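Local coordinates for protein particle-associated lyase (Acinetobacter bacteriophage AP22, PDB 4Y9V) that probably degrades the bacterial host's capsular polysaccharide as a trimeric tailspike lyase, which binds a fragment of that capsule, at residues N259-A271 and Y288-H300. Residues are numbered along the deposited sequence; the frame is centred on the assembly and turned at random. Where two conformers were deposited one is given.
Sequences NFNIAINSAKNNA and YNYFGGSNNSTRH. With SO4 (sulfate ion), chain K.
Phe260 and Tyr288 lie side by side, pointing the same way, on successive rungs of a right-handed parallel beta-helix, the fold of the pectin lyase-like family. CB of Tyr288 sits over one face of the Phe260 ring, 3.3 Å from CZ. Two residues further along each segment, CG2 of Ile262 makes a CH-pi contact over the Tyr290 ring face, offset toward the rim.

Backbone pairing is parallel. Asn289 N donates to Phe260 O, and Ile262 N to Asn289 O at 2.8 Å. Further along, Thr298 N donates to Asn269 O.

Between these ends the rungs are joined by side chains and water. CG of Asn265 lies between its backbone N and carbonyl carbon (chi1 63°), which turns the amide toward Tyr290 and Asn295. Asn265 ND2 donates to Ala263 O and, tilted from the amide plane, to Tyr290 OH at 3.0 Å. Asn265 OD1 accepts from Ala267 N, closing an Asx turn, and from Asn295 ND2 at 2.9 Å. The Asn265 and Asn295 amides are nearly coplanar. Asn295 ND2 also donates to Ala267 O at 3.0 Å, and Tyr290 OH donates to Asn295 OD1 at 2.6 Å. These bonds fix the rotation of both amides, whose side chains pack against Ile280. Water 3 links Asn265 N, Tyr290 OH and Ser294 N, while water 4 joins Ala267 O to Asn296 N.

Asn296 ND2 bonds Glu176 of a second subunit, so its side chain reaches the subunit interface. Arg299 and His300 bind a sulfate, probably from the crystallisation liquor, with Arg166 and Tyr278, which line the glycan pocket. At the end of 259-271, Ala271 O accepts from Thr298 OG1 at 2.8 Å.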
ATOM      1  N   ASN A 259      16.527   7.138  11.339  0.61  5.14           N
ATOM      2  CA  ASN A 259      16.650   6.904   9.871  0.61  5.54           C
ATOM      3  C   ASN A 259      17.418   5.615   9.581  0.61  5.45           C
ATOM      4  O   ASN A 259      18.609   5.616   9.284  0.61  6.26           O
ATOM      5  CB  ASN A 259      17.283   8.072   9.142  0.61  6.12           C
ATOM      6  CG  ASN A 259      16.681   9.404   9.535  0.61  6.43           C
ATOM      7  OD1 ASN A 259      17.523  10.288   9.832  0.61  9.27           O
ATOM      8  ND2 ASN A 259      15.449   9.568   9.512  0.61  6.25           N
ATOM      9  N   PHE A 260      16.693   4.494   9.614  1.00  5.78           N
ATOM     10  CA  PHE A 260      17.377   3.239   9.330  1.00  5.71           C
ATOM     11  C   PHE A 260      16.402   2.235   8.736  1.00  5.70           C
ATOM     12  O   PHE A 260      15.195   2.304   8.928  1.00  6.81           O
ATOM     13  CB  PHE A 260      18.110   2.677  10.548  1.00  5.89           C
ATOM     14  CG  PHE A 260      17.202   2.303  11.701  1.00  5.79           C
ATOM     15  CD1 PHE A 260      16.810   3.279  12.614  1.00  6.17           C
ATOM     16  CD2 PHE A 260      16.739   1.010  11.850  1.00  6.43           C
ATOM     17  CE1 PHE A 260      15.989   2.948  13.670  1.00  6.54           C
ATOM     18  CE2 PHE A 260      15.907   0.683  12.911  1.00  7.01           C
ATOM     19  CZ  PHE A 260      15.553   1.652  13.824  1.00  6.91           C
ATOM     20  N   ASN A 261      16.997   1.271   8.029  1.00  5.54           N
ATOM     21  CA  ASN A 261      16.313   0.118   7.468  1.00  6.08           C
ATOM     22  C   ASN A 261      16.892  -1.145   8.132  1.00  7.01           C
ATOM     23  O   ASN A 261      18.121  -1.299   8.223  1.00  9.64           O
ATOM     24  CB  ASN A 261      16.509   0.040   5.976  1.00  6.74           C
ATOM     25  CG  ASN A 261      15.768   1.119   5.206  1.00  7.19           C
ATOM     26  OD1 ASN A 261      14.866   1.793   5.692  1.00  7.99           O
ATOM     27  ND2 ASN A 261      16.208   1.323   3.969  1.00 12.00           N
ATOM     28  N   ILE A 262      16.005  -2.029   8.547  1.00  6.56           N
ATOM     29  CA  ILE A 262      16.396  -3.322   9.104  1.00  6.94           C
ATOM     30  C   ILE A 262      16.451  -4.349   7.993  1.00  6.22           C
ATOM     31  O   ILE A 262      15.420  -4.644   7.369  1.00  6.87           O
ATOM     32  CB  ILE A 262      15.381  -3.759  10.201  1.00  8.41           C
ATOM     33  CG1 ILE A 262      15.257  -2.710  11.302  1.00  8.95           C
ATOM     34  CG2 ILE A 262      15.749  -5.132  10.716  1.00 10.11           C
ATOM     35  CD1 ILE A 262      14.186  -3.020  12.329  1.00 10.93           C
ATOM     36  N   ALA A 263      17.625  -4.927   7.734  1.00  6.79           N
ATOM     37  CA  ALA A 263      17.809  -5.950   6.706  1.00  7.27           C
ATOM     38  C   ALA A 263      17.283  -7.290   7.200  1.00  6.10           C
ATOM     39  O   ALA A 263      17.081  -7.505   8.404  1.00  6.17           O
ATOM     40  CB  ALA A 263      19.280  -6.084   6.344  1.00 11.56           C
ATOM     41  N   ILE A 264      17.006  -8.170   6.280  0.69  6.73           N
ATOM     42  CA  ILE A 264      16.476  -9.484   6.674  0.69  6.28           C
ATOM     43  C   ILE A 264      17.488 -10.140   7.593  0.69  6.03           C
ATOM     44  O   ILE A 264      18.737  -9.958   7.511  0.69  6.59           O
ATOM     45  CB  ILE A 264      16.128 -10.309   5.434  0.69  6.58           C
ATOM     46  CG1 ILE A 264      15.252 -11.511   5.773  0.69  6.41           C
ATOM     47  CG2 ILE A 264      17.354 -10.698   4.656  0.69  7.74           C
ATOM     48  CD1 ILE A 264      14.554 -12.136   4.580  0.69  7.91           C
ATOM     49  N   ASN A 265      17.011 -10.930   8.544  1.00  5.88           N
ATOM     50  CA  ASN A 265      17.731 -11.401   9.725  1.00  5.48           C
ATOM     51  C   ASN A 265      17.043 -12.637  10.280  1.00  5.24           C
ATOM     52  O   ASN A 265      15.955 -13.032   9.854  1.00  5.99           O
ATOM     53  CB  ASN A 265      17.789 -10.275  10.788  1.00  5.35           C
ATOM     54  CG  ASN A 265      16.387  -9.921  11.244  1.00  5.24           C
ATOM     55  OD1 ASN A 265      15.803 -10.600  12.098  1.00  5.56           O
ATOM     56  ND2 ASN A 265      15.826  -8.885  10.644  1.00  5.68           N
ATOM     57  N   SER A 266      17.708 -13.246  11.256  0.59  5.45           N
ATOM     58  CA  SER A 266      17.215 -14.334  12.080  0.59  5.84           C
ATOM     59  C   SER A 266      17.315 -13.931  13.572  0.59  5.48           C
ATOM     60  O   SER A 266      17.832 -14.686  14.398  0.59  6.67           O
ATOM     61  CB  SER A 266      17.955 -15.671  11.766  0.59  6.37           C
ATOM     62  OG  SER A 266      17.869 -15.995  10.381  0.59  7.22           O
ATOM     63  N   ALA A 267      16.808 -12.744  13.934  1.00  5.35           N
ATOM     64  CA  ALA A 267      16.738 -12.339  15.323  1.00  5.29           C
ATOM     65  C   ALA A 267      15.550 -13.031  15.984  1.00  5.11           C
ATOM     66  O   ALA A 267      14.454 -13.103  15.398  1.00  6.35           O
ATOM     67  CB  ALA A 267      16.586 -10.828  15.436  1.00  5.54           C
ATOM     68  N   LYS A 268      15.746 -13.524  17.198  1.00  5.19           N
ATOM     69  CA  LYS A 268      14.744 -14.361  17.856  1.00  5.57           C
ATOM     70  C   LYS A 268      14.905 -14.283  19.369  1.00  4.98           C
ATOM     71  O   LYS A 268      15.928 -13.834  19.899  1.00  5.45           O
ATOM     72  CB  LYS A 268      14.815 -15.791  17.390  1.00  6.60           C
ATOM     73  CG  LYS A 268      16.137 -16.447  17.698  1.00  8.05           C
ATOM     74  CD  LYS A 268      16.233 -17.864  17.169  1.00 10.45           C
ATOM     75  CE  LYS A 268      16.374 -18.036  15.754  1.00 12.79           C
ATOM     76  NZ  LYS A 268      17.630 -17.569  15.138  1.00 10.35           N
ATOM     77  N   ASN A 269      13.887 -14.769  20.076  1.00  5.18           N
ATOM     78  CA  ASN A 269      13.977 -15.074  21.486  1.00  5.14           C
ATOM     79  C   ASN A 269      13.199 -16.367  21.736  1.00  5.02           C
ATOM     80  O   ASN A 269      12.118 -16.530  21.210  1.00  5.69           O
ATOM     81  CB  ASN A 269      13.383 -13.948  22.361  1.00  5.66           C
ATOM     82  CG  ASN A 269      13.495 -14.270  23.826  1.00  5.45           C
ATOM     83  OD1 ASN A 269      12.592 -14.885  24.416  1.00  6.07           O
ATOM     84  ND2 ASN A 269      14.589 -13.848  24.454  1.00  6.12           N
ATOM     85  N   ASN A 270      13.781 -17.251  22.566  1.00  5.18           N
ATOM     86  CA  ASN A 270      13.145 -18.515  22.865  1.00  5.62           C
ATOM     87  C   ASN A 270      13.218 -18.851  24.341  1.00  5.89           C
ATOM     88  O   ASN A 270      13.077 -20.019  24.718  1.00  7.63           O
ATOM     89  CB  ASN A 270      13.766 -19.660  22.032  1.00  6.75           C
ATOM     90  CG  ASN A 270      13.636 -19.426  20.549  1.00  8.21           C
ATOM     91  OD1 ASN A 270      12.608 -19.882  19.969  1.00 12.25           O
ATOM     92  ND2 ASN A 270      14.525 -18.768  19.970  1.00  9.11           N
ATOM     93  N   ALA A 271      13.404 -17.841  25.183  1.00  5.57           N
ATOM     94  CA  ALA A 271      13.604 -18.043  26.603  1.00  5.73           C
ATOM     95  C   ALA A 271      12.257 -18.210  27.296  1.00  5.96           C
ATOM     96  O   ALA A 271      11.221 -17.841  26.780  1.00  6.35           O
ATOM     97  CB  ALA A 271      14.359 -16.847  27.170  1.00  6.29           C
ATOM     98  N   TYR A 288      12.103   4.428  11.128  0.63  9.27           N
ATOM     99  CA  TYR A 288      12.588   3.026  11.140  0.63  9.11           C
ATOM    100  C   TYR A 288      11.725   2.163  10.249  0.63  7.55           C
ATOM    101  O   TYR A 288      10.507   2.147  10.321  0.63  9.01           O
ATOM    102  CB  TYR A 288      12.607   2.428  12.545  0.63  9.37           C
ATOM    103  CG  TYR A 288      11.299   2.498  13.310  0.63  7.42           C
ATOM    104  CD1 TYR A 288      10.307   1.536  13.353  0.63  8.12           C
ATOM    105  CD2 TYR A 288      11.043   3.662  14.051  0.63  7.51           C
ATOM    106  CE1 TYR A 288       9.142   1.704  14.084  0.63  9.43           C
ATOM    107  CE2 TYR A 288       9.901   3.847  14.753  0.63  7.31           C
ATOM    108  CZ  TYR A 288       8.972   2.825  14.776  0.63  7.81           C
ATOM    109  OH  TYR A 288       7.845   3.244  15.511  0.63 12.02           O
ATOM    110  N   ASN A 289      12.353   1.591   8.760  0.52  7.24           N
ATOM    111  CA  ASN A 289      11.628   0.667   7.963  0.52  6.16           C
ATOM    112  C   ASN A 289      12.199  -0.750   8.123  0.52  5.96           C
ATOM    113  O   ASN A 289      13.398  -0.937   8.398  0.52  7.88           O
ATOM    114  CB  ASN A 289      11.693   1.055   6.508  0.52  7.01           C
ATOM    115  CG  ASN A 289      11.307   2.507   6.287  0.52  7.43           C
ATOM    116  OD1 ASN A 289      12.218   3.362   6.047  0.52  9.67           O
ATOM    117  ND2 ASN A 289      10.081   2.799   6.303  0.52  7.16           N
ATOM    118  N   TYR A 290      11.311  -1.691   7.888  1.00  5.51           N
ATOM    119  CA  TYR A 290      11.663  -3.133   7.862  1.00  5.45           C
ATOM    120  C   TYR A 290      10.954  -3.721   6.675  1.00  5.40           C
ATOM    121  O   TYR A 290       9.764  -4.057   6.775  1.00  6.19           O
ATOM    122  CB  TYR A 290      11.261  -3.762   9.178  1.00  5.64           C
ATOM    123  CG  TYR A 290      11.665  -5.203   9.436  1.00  5.33           C
ATOM    124  CD1 TYR A 290      12.556  -5.890   8.649  1.00  6.48           C
ATOM    125  CD2 TYR A 290      11.154  -5.863  10.546  1.00  6.16           C
ATOM    126  CE1 TYR A 290      12.903  -7.210   8.947  1.00  6.49           C
ATOM    127  CE2 TYR A 290      11.512  -7.151  10.873  1.00  6.12           C
ATOM    128  CZ  TYR A 290      12.409  -7.824  10.064  1.00  5.83           C
ATOM    129  OH  TYR A 290      12.820  -9.099  10.362  1.00  6.59           O
ATOM    130  N   PHE A 291      11.641  -3.785   5.547  1.00  6.77           N
ATOM    131  CA  PHE A 291      11.101  -4.188   4.251  1.00  7.17           C
ATOM    132  C   PHE A 291      11.393  -5.675   4.050  1.00  7.03           C
ATOM    133  O   PHE A 291      12.326  -6.061   3.339  1.00  8.07           O
ATOM    134  CB  PHE A 291      11.650  -3.332   3.128  1.00  7.90           C
ATOM    135  CG  PHE A 291      11.195  -1.902   3.056  1.00  8.71           C
ATOM    136  CD1 PHE A 291       9.990  -1.583   2.454  1.00 10.81           C
ATOM    137  CD2 PHE A 291      11.879  -0.823   3.593  1.00 10.34           C
ATOM    138  CE1 PHE A 291       9.533  -0.348   2.354  1.00 13.11           C
ATOM    139  CE2 PHE A 291      11.405   0.460   3.466  1.00 12.77           C
ATOM    140  CZ  PHE A 291      10.177   0.697   2.870  1.00 14.42           C
ATOM    141  N   GLY A 292      10.577  -6.494   4.639  1.00  9.48           N
ATOM    142  CA  GLY A 292      10.526  -7.886   4.442  1.00  8.57           C
ATOM    143  C   GLY A 292      11.353  -8.698   5.436  1.00  8.36           C
ATOM    144  O   GLY A 292      12.516  -8.408   5.699  1.00  9.39           O
ATOM    145  N   GLY A 293      10.751  -9.741   5.959  1.00  8.54           N
ATOM    146  CA  GLY A 293      11.439 -10.613   6.860  1.00  8.84           C
ATOM    147  C   GLY A 293      10.499 -11.480   7.678  1.00  7.12           C
ATOM    148  O   GLY A 293       9.300 -11.579   7.379  1.00  7.89           O
ATOM    149  N   SER A 294      11.067 -12.162   8.650  0.51  6.50           N
ATOM    150  CA  SER A 294      10.330 -13.015   9.555  0.51  6.41           C
ATOM    151  C   SER A 294      11.046 -13.040  10.891  0.51  6.42           C
ATOM    152  O   SER A 294      12.271 -13.041  10.948  0.51  7.94           O
ATOM    153  CB  SER A 294      10.254 -14.446   9.013  0.51  8.26           C
ATOM    154  OG  SER A 294       9.512 -15.330   9.839  0.51 14.92           O
ATOM    155  N   ASN A 295      10.240 -13.051  11.951  1.00  5.20           N
ATOM    156  CA  ASN A 295      10.770 -13.185  13.278  1.00  5.04           C
ATOM    157  C   ASN A 295       9.768 -13.964  14.132  1.00  4.79           C
ATOM    158  O   ASN A 295       8.555 -13.815  13.979  1.00  4.95           O
ATOM    159  CB  ASN A 295      11.034 -11.824  13.965  1.00  5.39           C
ATOM    160  CG  ASN A 295      12.035 -10.980  13.196  1.00  5.71           C
ATOM    161  OD1 ASN A 295      11.586 -10.169  12.371  1.00  6.12           O
ATOM    162  ND2 ASN A 295      13.302 -11.212  13.433  1.00  5.94           N
ATOM    163  N   ASN A 296      10.342 -14.776  15.032  1.00  4.83           N
ATOM    164  CA  ASN A 296       9.610 -15.613  15.972  1.00  4.92           C
ATOM    165  C   ASN A 296      10.180 -15.402  17.371  1.00  5.02           C
ATOM    166  O   ASN A 296      11.396 -15.238  17.555  1.00  6.45           O
ATOM    167  CB  ASN A 296       9.744 -17.081  15.587  1.00  5.97           C
ATOM    168  CG  ASN A 296       9.048 -17.380  14.293  1.00  6.25           C
ATOM    169  OD1 ASN A 296       7.955 -16.886  14.042  1.00  6.44           O
ATOM    170  ND2 ASN A 296       9.622 -18.238  13.486  1.00  9.25           N
ATOM    171  N   SER A 297       9.302 -15.417  18.369  1.00  4.48           N
ATOM    172  CA  SER A 297       9.732 -15.175  19.738  1.00  4.78           C
ATOM    173  C   SER A 297       8.806 -15.846  20.725  1.00  4.54           C
ATOM    174  O   SER A 297       7.626 -16.082  20.448  1.00  4.83           O
ATOM    175  CB  SER A 297       9.719 -13.653  19.961  1.00  5.50           C
ATOM    176  OG  SER A 297      10.093 -13.346  21.290  1.00  7.10           O
ATOM    177  N   THR A 298       9.288 -16.043  21.967  1.00  4.79           N
ATOM    178  CA  THR A 298       8.399 -16.431  23.046  1.00  4.81           C
ATOM    179  C   THR A 298       7.246 -15.433  23.200  1.00  4.69           C
ATOM    180  O   THR A 298       6.112 -15.844  23.425  1.00  5.23           O
ATOM    181  CB  THR A 298       9.173 -16.555  24.374  1.00  4.94           C
ATOM    182  OG1 THR A 298      10.159 -17.573  24.170  1.00  5.33           O
ATOM    183  CG2 THR A 298       8.274 -16.895  25.538  1.00  5.84           C
ATOM    184  N   ARG A 299       7.574 -14.135  23.147  1.00  4.88           N
ATOM    185  CA  ARG A 299       6.577 -13.066  23.192  1.00  4.84           C
ATOM    186  C   ARG A 299       6.668 -12.291  21.865  1.00  4.87           C
ATOM    187  O   ARG A 299       6.715 -12.904  20.814  1.00  5.57           O
ATOM    188  CB  ARG A 299       6.637 -12.245  24.485  1.00  4.97           C
ATOM    189  CG  ARG A 299       6.464 -13.107  25.722  1.00  5.33           C
ATOM    190  CD  ARG A 299       6.343 -12.327  27.016  1.00  5.67           C
ATOM    191  NE  ARG A 299       5.144 -11.506  27.030  1.00  6.00           N
ATOM    192  CZ  ARG A 299       5.068 -10.203  26.939  1.00  5.94           C
ATOM    193  NH1 ARG A 299       6.134  -9.431  26.834  1.00  6.42           N
ATOM    194  NH2 ARG A 299       3.857  -9.617  26.939  1.00  7.42           N
ATOM    195  N   HIS A 300       6.623 -10.967  21.894  1.00  4.85           N
ATOM    196  CA  HIS A 300       6.533 -10.225  20.637  1.00  4.77           C
ATOM    197  C   HIS A 300       7.744 -10.549  19.741  1.00  4.67           C
ATOM    198  O   HIS A 300       8.892 -10.548  20.178  1.00  5.12           O
ATOM    199  CB  HIS A 300       6.465  -8.731  20.875  1.00  5.42           C
ATOM    200  CG  HIS A 300       5.389  -8.297  21.802  1.00  5.24           C
ATOM    201  ND1 HIS A 300       4.070  -8.596  21.648  1.00  5.81           N
ATOM    202  CD2 HIS A 300       5.440  -7.486  22.896  1.00  7.07           C
ATOM    203  CE1 HIS A 300       3.333  -8.043  22.599  1.00  6.74           C
ATOM    204  NE2 HIS A 300       4.143  -7.373  23.379  1.00  7.38           N
TER
HETATM  205  S   SO4 K 809       4.440  -5.994  26.675  0.80  6.01           S
HETATM  206  O1  SO4 K 809       4.522  -4.656  27.238  1.00  8.21           O
HETATM  207  O2  SO4 K 809       3.393  -6.026  25.639  1.00  9.44           O
HETATM  208  O3  SO4 K 809       4.084  -6.896  27.782  1.00  9.85           O
HETATM  209  O4  SO4 K 809       5.698  -6.478  26.057  1.00  7.53           O
HETATM  210  O   HOH W   1      14.335  -2.743   5.629  1.00  9.48           O
HETATM  211  O   HOH W   2      14.528  -6.460   5.458  1.00 12.89           O
HETATM  212  O   HOH W   3      13.956 -11.274   8.951  1.00  6.89           O
HETATM  213  O   HOH W   4      13.136 -15.253  14.382  1.00  7.99           O
HETATM  214  O   HOH W   5      12.475 -18.216  17.724  1.00 23.55           O